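Local atomic coordinates of pancreatic lipase related protein 2 (Equus caballus, PDB entry 1W52), a protein that probably hydrolyses acyl esters of triacylglycerols and galactolipids, acting as a secreted lipase of the alpha/beta-hydrolase superfamily. Residues V3-D14 against K26-E34; T431-G439 against N444-C452. All blocks are in the same frame, centred on the assembly; numbering follows the deposited sequence.

Contact 1 (V3-D14 against K26-E34); sequences VCYTPLGCFSDD and KSLPWSPEE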
loop_
_atom_site.group_PDB
_atom_site.type_symbol
_atom_site.label_atom_id
_atom_site.label_comp_id
_atom_site.label_asym_id
_atom_site.label_seq_id
_atom_site.Cartn_x
_atom_site.Cartn_y
_atom_site.Cartn_z
ATOM N N VAL A 3 -23.036 -21.051 17.875
ATOM C CA VAL A 3 -23.000 -22.378 17.208
ATOM C C VAL A 3 -21.583 -22.894 17.085
ATOM O O VAL A 3 -20.704 -22.123 16.731
ATOM C CB VAL A 3 -23.534 -22.343 15.797
ATOM C CG1 VAL A 3 -24.974 -21.965 15.830
ATOM C CG2 VAL A 3 -22.742 -21.388 14.922
ATOM N N CYS A 4 -21.337 -24.176 17.362
ATOM C CA CYS A 4 -19.951 -24.646 17.368
ATOM C C CYS A 4 -19.626 -25.417 16.155
ATOM O O CYS A 4 -20.523 -25.836 15.438
ATOM C CB CYS A 4 -19.644 -25.473 18.579
ATOM S SG CYS A 4 -19.981 -24.446 19.967
ATOM N N TYR A 5 -18.335 -25.588 15.910
ATOM C CA TYR A 5 -17.918 -26.314 14.734
ATOM C C TYR A 5 -16.626 -27.084 14.961
ATOM O O TYR A 5 -15.839 -26.776 15.886
ATOM C CB TYR A 5 -17.752 -25.371 13.544
ATOM C CG TYR A 5 -19.019 -24.981 12.786
ATOM C CD1 TYR A 5 -19.619 -25.856 11.893
ATOM C CD2 TYR A 5 -19.582 -23.697 12.937
ATOM C CE1 TYR A 5 -20.745 -25.477 11.189
ATOM C CE2 TYR A 5 -20.704 -23.317 12.240
ATOM C CZ TYR A 5 -21.275 -24.209 11.369
ATOM O OH TYR A 5 -22.377 -23.827 10.665
ATOM N N THR A 6 -16.464 -28.062 14.050
ATOM C CA THR A 6 -15.419 -29.113 13.992
ATOM C C THR A 6 -14.312 -28.988 15.085
ATOM O O THR A 6 -14.639 -29.346 16.239
ATOM C CB THR A 6 -14.896 -29.279 12.486
ATOM O OG1 THR A 6 -14.535 -28.009 11.941
ATOM C CG2 THR A 6 -16.001 -29.745 11.510
ATOM N N PRO A 7 -13.053 -28.566 14.769
ATOM C CA PRO A 7 -12.090 -28.164 15.815
ATOM C C PRO A 7 -11.972 -26.661 16.048
ATOM O O PRO A 7 -11.111 -26.205 16.813
ATOM C CB PRO A 7 -10.770 -28.669 15.246
ATOM C CG PRO A 7 -10.923 -28.568 13.757
ATOM C CD PRO A 7 -12.376 -28.572 13.450
ATOM N N LEU A 8 -12.826 -25.896 15.381
ATOM C CA LEU A 8 -12.692 -24.448 15.345
ATOM C C LEU A 8 -13.375 -23.791 16.540
ATOM O O LEU A 8 -13.157 -22.620 16.832
ATOM C CB LEU A 8 -13.278 -23.917 14.046
ATOM C CG LEU A 8 -12.939 -24.690 12.779
ATOM C CD1 LEU A 8 -13.628 -23.986 11.613
ATOM C CD2 LEU A 8 -11.463 -24.791 12.569
ATOM N N GLY A 9 -14.220 -24.537 17.227
ATOM C CA GLY A 9 -14.795 -24.025 18.451
ATOM C C GLY A 9 -16.111 -23.337 18.207
ATOM O O GLY A 9 -16.905 -23.793 17.382
ATOM N N CYS A 10 -16.318 -22.238 18.934
ATOM C CA CYS A 10 -17.620 -21.589 18.999
ATOM C C CYS A 10 -17.669 -20.157 18.600
ATOM O O CYS A 10 -16.715 -19.427 18.756
ATOM C CB CYS A 10 -18.154 -21.634 20.412
ATOM S SG CYS A 10 -18.465 -23.321 20.861
ATOM N N PHE A 11 -18.862 -19.746 18.193
ATOM C CA PHE A 11 -19.085 -18.434 17.647
ATOM C C PHE A 11 -20.312 -17.823 18.269
ATOM O O PHE A 11 -21.413 -18.099 17.838
ATOM C CB PHE A 11 -19.245 -18.583 16.143
ATOM C CG PHE A 11 -18.085 -19.281 15.496
ATOM C CD1 PHE A 11 -17.972 -20.648 15.559
ATOM C CD2 PHE A 11 -17.074 -18.555 14.856
ATOM C CE1 PHE A 11 -16.888 -21.288 14.977
ATOM C CE2 PHE A 11 -15.979 -19.199 14.269
ATOM C CZ PHE A 11 -15.893 -20.563 14.327
ATOM N N SER A 12 -20.100 -17.010 19.299
ATOM C CA SER A 12 -21.195 -16.299 19.949
ATOM C C SER A 12 -21.713 -15.158 19.102
ATOM O O SER A 12 -21.008 -14.169 18.892
ATOM C CB SER A 12 -20.774 -15.696 21.289
ATOM O OG SER A 12 -21.761 -14.762 21.739
ATOM N N ASP A 13 -22.970 -15.249 18.687
ATOM C CA ASP A 13 -23.608 -14.153 17.955
ATOM C C ASP A 13 -23.823 -12.878 18.769
ATOM O O ASP A 13 -24.404 -11.945 18.265
ATOM C CB ASP A 13 -24.935 -14.625 17.316
ATOM C CG ASP A 13 -26.180 -14.165 18.061
ATOM O OD1 ASP A 13 -26.173 -13.948 19.319
ATOM O OD2 ASP A 13 -27.238 -14.018 17.411
ATOM N N ASP A 14 -23.365 -12.797 20.005
ATOM C CA ASP A 14 -23.606 -11.557 20.716
ATOM C C ASP A 14 -22.376 -10.684 20.794
ATOM O O ASP A 14 -21.276 -11.133 20.699
ATOM C CB ASP A 14 -24.311 -11.769 22.088
ATOM C CG ASP A 14 -23.415 -12.446 23.130
ATOM O OD1 ASP A 14 -22.468 -11.785 23.620
ATOM O OD2 ASP A 14 -23.595 -13.619 23.536
ATOM N N LYS A 26 -28.245 -9.173 14.172
ATOM C CA LYS A 26 -27.592 -10.394 14.678
ATOM C C LYS A 26 -27.672 -11.512 13.637
ATOM O O LYS A 26 -28.753 -11.930 13.219
ATOM C CB LYS A 26 -28.187 -10.854 16.029
ATOM C CG LYS A 26 -28.035 -9.805 17.154
ATOM C CD LYS A 26 -27.425 -10.341 18.464
ATOM C CE LYS A 26 -26.972 -9.172 19.356
ATOM N NZ LYS A 26 -26.187 -9.483 20.603
ATOM N N SER A 27 -26.505 -11.926 13.162
ATOM C CA SER A 27 -26.373 -13.143 12.388
ATOM C C SER A 27 -25.205 -13.953 12.952
ATOM O O SER A 27 -24.515 -13.536 13.902
ATOM C CB SER A 27 -26.213 -12.890 10.865
ATOM O OG SER A 27 -25.364 -11.801 10.550
ATOM N N LEU A 28 -25.038 -15.139 12.366
ATOM C CA LEU A 28 -23.946 -16.058 12.661
ATOM C C LEU A 28 -23.227 -16.569 11.372
ATOM O O LEU A 28 -23.807 -16.622 10.259
ATOM C CB LEU A 28 -24.499 -17.259 13.434
ATOM C CG LEU A 28 -24.712 -17.147 14.948
ATOM C CD1 LEU A 28 -25.413 -18.407 15.375
ATOM C CD2 LEU A 28 -23.392 -16.956 15.733
ATOM N N PRO A 29 -21.953 -16.927 11.533
ATOM C CA PRO A 29 -21.147 -17.461 10.432
ATOM C C PRO A 29 -21.798 -18.611 9.792
ATOM O O PRO A 29 -22.595 -19.241 10.411
ATOM C CB PRO A 29 -19.879 -17.927 11.127
ATOM C CG PRO A 29 -19.760 -16.977 12.286
ATOM C CD PRO A 29 -21.168 -16.748 12.771
ATOM N N TRP A 30 -21.440 -18.862 8.555
ATOM C CA TRP A 30 -21.818 -20.055 7.826
ATOM C C TRP A 30 -21.056 -21.224 8.405
ATOM O O TRP A 30 -20.437 -21.106 9.447
ATOM C CB TRP A 30 -21.479 -19.886 6.328
ATOM C CG TRP A 30 -22.539 -19.153 5.554
ATOM C CD1 TRP A 30 -23.679 -18.596 6.059
ATOM C CD2 TRP A 30 -22.583 -18.928 4.150
ATOM N NE1 TRP A 30 -24.427 -18.046 5.052
ATOM C CE2 TRP A 30 -23.774 -18.239 3.868
ATOM C CE3 TRP A 30 -21.746 -19.253 3.090
ATOM C CZ2 TRP A 30 -24.127 -17.841 2.585
ATOM C CZ3 TRP A 30 -22.114 -18.862 1.804
ATOM C CH2 TRP A 30 -23.295 -18.166 1.574
ATOM N N SER A 31 -21.129 -22.373 7.759
ATOM C CA SER A 31 -20.415 -23.534 8.234
ATOM C C SER A 31 -19.097 -23.606 7.476
ATOM O O SER A 31 -19.024 -23.111 6.361
ATOM C CB SER A 31 -21.237 -24.782 7.951
ATOM O OG SER A 31 -21.217 -25.079 6.560
ATOM N N PRO A 32 -18.075 -24.239 8.055
ATOM C CA PRO A 32 -16.787 -24.439 7.376
ATOM C C PRO A 32 -16.922 -25.007 6.003
ATOM O O PRO A 32 -16.199 -24.621 5.066
ATOM C CB PRO A 32 -16.090 -25.458 8.269
ATOM C CG PRO A 32 -16.629 -25.132 9.652
ATOM C CD PRO A 32 -18.070 -24.804 9.421
ATOM N N GLU A 33 -17.857 -25.938 5.924
ATOM C CA GLU A 33 -18.175 -26.677 4.705
ATOM C C GLU A 33 -18.781 -25.730 3.657
ATOM O O GLU A 33 -18.390 -25.777 2.486
ATOM C CB GLU A 33 -19.150 -27.855 5.049
ATOM C CG GLU A 33 -18.616 -28.976 5.986
ATOM C CD GLU A 33 -18.878 -28.778 7.493
ATOM O OE1 GLU A 33 -19.930 -28.220 7.868
ATOM O OE2 GLU A 33 -18.040 -29.217 8.334
ATOM N N GLU A 34 -19.723 -24.886 4.133
ATOM C CA GLU A 34 -20.480 -23.859 3.349
ATOM C C GLU A 34 -19.570 -22.747 2.769
ATOM O O GLU A 34 -19.778 -22.295 1.622
ATOM C CB GLU A 34 -21.619 -23.198 4.203
ATOM C CG GLU A 34 -22.886 -24.055 4.411
ATOM C CD GLU A 34 -24.001 -23.413 5.263
ATOM O OE1 GLU A 34 -25.091 -23.172 4.701
ATOM O OE2 GLU A 34 -23.849 -23.196 6.488
#
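P32 sits over one face of the Y5 ring, its CD 3.4 Å from the ring centroid and 24° off the normal, a CH-pi contact with the carbon displaced toward the rim. Y5 carries its ring beside its own backbone N (chi1 -81°), which directs it toward S31 and P32 at the start of the helix. L8 slides past the pyrrolidine in the opposite direction, CD1 3.8 Å from P32 CG. Farther along, V3 and L28 meet tip to tip, V3 CG1 to L28 CD1 being 3.6 Å, and F11 CD2 lies 4.0 Å from P29 CG. D13 CB packs on the branched end of L28, 3.5 Å from its CG. At the far end D13 and K26 cross at about a right angle: D13 OD2 rests 3.6 Å from K26 CB, while the K26 ammonium bonds weakly to A18 O and D13 OD1 to the N of K1.

Behind this first shell, the C4-C10 disulfide staples the two strands of the hairpin 3-5/9-11, and a classic beta bulge sets L8 and G9 opposite Y5. S31 and E34 form a capping box: E34 N donates to S31 OG (2.9 Å, 151°), while S31 N returns a weak bond to E34 OE2. Segment 26-34 is itself held by helix 116-141, where Q118 bonds L28 O and N122 bonds W30 N. With no hydrogen bond joining 3-14 to 26-34, cohesion between them is largely apolar, resting on side-chain packing against L28, P29 and P32.

Contact 2 (T431-G439 against N444-C452); sequences TEYKFCGSG and NVEQSLYPC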
loop_
_atom_site.group_PDB
_atom_site.type_symbol
_atom_site.label_atom_id
_atom_site.label_comp_id
_atom_site.label_asym_id
_atom_site.label_seq_id
_atom_site.Cartn_x
_atom_site.Cartn_y
_atom_site.Cartn_z
ATOM N N THR A 431 21.331 13.586 -1.447
ATOM C CA THR A 431 22.113 13.974 -2.625
ATOM C C THR A 431 21.550 15.183 -3.388
ATOM O O THR A 431 20.816 14.987 -4.366
ATOM C CB THR A 431 22.177 12.781 -3.662
ATOM O OG1 THR A 431 22.380 11.532 -3.014
ATOM C CG2 THR A 431 23.385 12.877 -4.561
ATOM N N GLU A 432 21.918 16.410 -2.986
ATOM C CA GLU A 432 21.691 17.592 -3.827
ATOM C C GLU A 432 22.501 17.399 -5.112
ATOM O O GLU A 432 23.222 16.415 -5.273
ATOM C CB GLU A 432 22.074 18.887 -3.109
ATOM C CG GLU A 432 21.528 18.979 -1.681
ATOM C CD GLU A 432 21.232 20.407 -1.196
ATOM O OE1 GLU A 432 21.213 20.680 0.038
ATOM O OE2 GLU A 432 21.005 21.275 -2.045
ATOM N N TYR A 433 22.378 18.331 -6.051
ATOM C CA TYR A 433 23.154 18.252 -7.320
ATOM C C TYR A 433 23.414 19.644 -7.942
ATOM O O TYR A 433 24.162 19.799 -8.928
ATOM C CB TYR A 433 22.398 17.416 -8.352
ATOM C CG TYR A 433 22.461 15.917 -8.198
ATOM C CD1 TYR A 433 21.654 15.240 -7.286
ATOM C CD2 TYR A 433 23.296 15.161 -8.997
ATOM C CE1 TYR A 433 21.704 13.842 -7.169
ATOM C CE2 TYR A 433 23.361 13.779 -8.891
ATOM C CZ TYR A 433 22.564 13.115 -7.981
ATOM O OH TYR A 433 22.644 11.744 -7.885
ATOM N N LYS A 434 22.768 20.629 -7.315
ATOM C CA LYS A 434 22.565 22.031 -7.771
ATOM C C LYS A 434 23.603 22.684 -8.708
ATOM O O LYS A 434 24.827 22.435 -8.630
ATOM C CB LYS A 434 22.320 22.980 -6.584
ATOM C CG LYS A 434 22.339 22.360 -5.195
ATOM C CD LYS A 434 21.944 23.401 -4.148
ATOM C CE LYS A 434 22.958 23.499 -3.016
ATOM N NZ LYS A 434 22.878 24.818 -2.321
ATOM N N PHE A 435 23.030 23.593 -9.528
ATOM C CA PHE A 435 23.651 24.185 -10.734
ATOM C C PHE A 435 23.623 25.724 -10.839
ATOM O O PHE A 435 22.805 26.397 -10.202
ATOM C CB PHE A 435 22.956 23.585 -11.959
ATOM C CG PHE A 435 22.280 22.282 -11.672
ATOM C CD1 PHE A 435 22.843 21.099 -12.107
ATOM C CD2 PHE A 435 21.086 22.240 -10.951
ATOM C CE1 PHE A 435 22.227 19.898 -11.828
ATOM C CE2 PHE A 435 20.471 21.039 -10.657
ATOM C CZ PHE A 435 21.045 19.859 -11.100
ATOM N N CYS A 436 24.538 26.251 -11.657
ATOM C CA CYS A 436 24.681 27.671 -11.933
ATOM C C CYS A 436 24.355 27.866 -13.405
ATOM O O CYS A 436 24.941 27.184 -14.254
ATOM C CB CYS A 436 26.129 28.108 -11.687
ATOM S SG CYS A 436 26.835 27.566 -10.112
ATOM N N GLY A 437 23.431 28.775 -13.714
ATOM C CA GLY A 437 23.106 29.070 -15.103
ATOM C C GLY A 437 23.541 30.446 -15.532
ATOM O O GLY A 437 22.800 31.120 -16.242
ATOM N N SER A 438 24.737 30.865 -15.119
ATOM C CA SER A 438 25.231 32.190 -15.485
ATOM C C SER A 438 24.997 32.368 -16.990
ATOM O O SER A 438 25.615 31.691 -17.815
ATOM C CB SER A 438 26.706 32.407 -15.058
ATOM O OG SER A 438 27.635 32.237 -16.119
ATOM N N GLY A 439 24.039 33.229 -17.329
ATOM C CA GLY A 439 23.687 33.485 -18.715
ATOM C C GLY A 439 22.187 33.473 -18.889
ATOM O O GLY A 439 21.647 32.586 -19.561
ATOM N N ASN A 444 11.431 31.218 -22.896
ATOM C CA ASN A 444 11.265 30.027 -23.725
ATOM C C ASN A 444 12.608 29.531 -24.265
ATOM O O ASN A 444 12.909 29.679 -25.452
ATOM C CB ASN A 444 10.282 30.296 -24.875
ATOM C CG ASN A 444 9.252 29.227 -25.003
ATOM O OD1 ASN A 444 9.475 28.196 -25.624
ATOM N ND2 ASN A 444 8.114 29.457 -24.410
ATOM N N VAL A 445 13.432 28.982 -23.377
ATOM C CA VAL A 445 14.709 28.389 -23.783
ATOM C C VAL A 445 14.913 27.056 -23.046
ATOM O O VAL A 445 14.202 26.756 -22.088
ATOM C CB VAL A 445 15.913 29.381 -23.540
ATOM C CG1 VAL A 445 17.182 28.929 -24.285
ATOM C CG2 VAL A 445 15.552 30.799 -23.968
ATOM N N GLU A 446 15.855 26.239 -23.511
ATOM C CA GLU A 446 16.307 25.087 -22.734
ATOM C C GLU A 446 17.720 25.334 -22.146
ATOM O O GLU A 446 18.617 24.464 -22.209
ATOM C CB GLU A 446 16.198 23.812 -23.563
ATOM C CG GLU A 446 14.743 23.442 -23.808
ATOM C CD GLU A 446 14.551 22.599 -25.049
ATOM O OE1 GLU A 446 14.995 23.030 -26.133
ATOM O OE2 GLU A 446 13.951 21.509 -24.949
ATOM N N GLN A 447 17.865 26.550 -21.584
ATOM C CA GLN A 447 18.987 27.005 -20.739
ATOM C C GLN A 447 19.458 25.899 -19.794
ATOM O O GLN A 447 18.997 25.834 -18.655
ATOM C CB GLN A 447 18.527 28.251 -19.934
ATOM C CG GLN A 447 19.144 28.482 -18.534
ATOM C CD GLN A 447 18.362 29.479 -17.704
ATOM O OE1 GLN A 447 18.541 29.593 -16.488
ATOM N NE2 GLN A 447 17.499 30.206 -18.358
ATOM N N SER A 448 20.363 25.029 -20.253
ATOM C CA SER A 448 20.729 23.845 -19.461
ATOM C C SER A 448 21.716 24.197 -18.327
ATOM O O SER A 448 22.932 24.167 -18.523
ATOM C CB SER A 448 21.283 22.735 -20.365
ATOM O OG SER A 448 20.472 22.562 -21.510
ATOM N N LEU A 449 21.195 24.542 -17.144
ATOM C CA LEU A 449 22.047 24.828 -15.978
ATOM C C LEU A 449 22.911 23.575 -15.682
ATOM O O LEU A 449 22.470 22.456 -15.968
ATOM C CB LEU A 449 21.182 25.240 -14.765
ATOM C CG LEU A 449 21.082 26.735 -14.401
ATOM C CD1 LEU A 449 20.074 27.474 -15.257
ATOM C CD2 LEU A 449 20.770 26.992 -12.937
ATOM N N TYR A 450 24.128 23.740 -15.152
ATOM C CA TYR A 450 25.024 22.583 -14.982
ATOM C C TYR A 450 25.844 22.620 -13.675
ATOM O O TYR A 450 25.858 23.640 -13.009
ATOM C CB TYR A 450 25.906 22.418 -16.240
ATOM C CG TYR A 450 25.431 21.304 -17.191
ATOM C CD1 TYR A 450 26.052 20.042 -17.231
ATOM C CD2 TYR A 450 24.355 21.517 -18.047
ATOM C CE1 TYR A 450 25.607 19.046 -18.103
ATOM C CE2 TYR A 450 23.903 20.530 -18.912
ATOM C CZ TYR A 450 24.534 19.305 -18.943
ATOM O OH TYR A 450 24.069 18.356 -19.816
ATOM N N PRO A 451 26.505 21.507 -13.316
ATOM C CA PRO A 451 27.116 21.313 -11.995
ATOM C C PRO A 451 27.925 22.469 -11.431
ATOM O O PRO A 451 28.576 23.156 -12.197
ATOM C CB PRO A 451 28.083 20.151 -12.242
ATOM C CG PRO A 451 27.466 19.369 -13.324
ATOM C CD PRO A 451 26.739 20.327 -14.169
ATOM N N CYS A 452 27.883 22.652 -10.111
ATOM C CA CYS A 452 28.867 23.465 -9.377
ATOM C C CYS A 452 28.711 23.247 -7.873
ATOM O O CYS A 452 29.672 23.107 -7.122
ATOM C CB CYS A 452 28.754 24.957 -9.717
ATOM S SG CYS A 452 27.055 25.542 -9.904
ATOM O OXT CYS A 452 27.613 23.187 -7.335
#
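F435 and L449 form the buried half of this contact, their CB atoms 3.7 Å apart. The F435 ring turns an edge to the backbone of the other segment, with CD1 3.9 Å from P451 N and Y450 C near the ring plane, while the carbonyl O of Y433, two residues earlier, lies over one face, offset toward the rim. L449 packs against the backbone of G437, though the exact closeness is doubtful. The sound backbone bond belongs to the C436-Y450 hydrogen-bonded pair, C436 N donating to Y450 O (3.2 Å, 156°) with the donor N tilted 16° from the carbonyl plane; F435-P451 is the adjoining non-hydrogen-bonded pair. Beyond it C452 N reaches K434 O only weakly, at 3.4 Å.

The solvent side is looser. C436 and Y450 point to the same face of the two-stranded sheet, and P451, K434 and the C-terminal carboxylate are likewise exposed. What secures this side is covalent: C436 SG and C452 SG are joined at 2.0 Å. A disulfide at the last residue, backed by one sound and one weak backbone bond, suggests that the chain end of the PLAT domain is tethered largely by the cross-link, with the F435-L449 packing beside it.

Two ways of fastening the ends of a chain appear here in series. From the N terminus, the hairpin of contact 1 comes first; the chain then makes an irregular eleven-residue excursion, returns as 26-34, and runs on toward strand 38-43 of the large mixed sheet of the lipase domain. Contact 2 opens only near the end, closing the loop that runs from G437 round to L449 in the PLAT domain. Neither nests in or crosses the other: their centres are 68 Å apart, on opposite sides of the chain's centre. Each holds a disulfide, but in contact 1 it lies within one segment and stiffens it, whereas in contact 2 it joins the two.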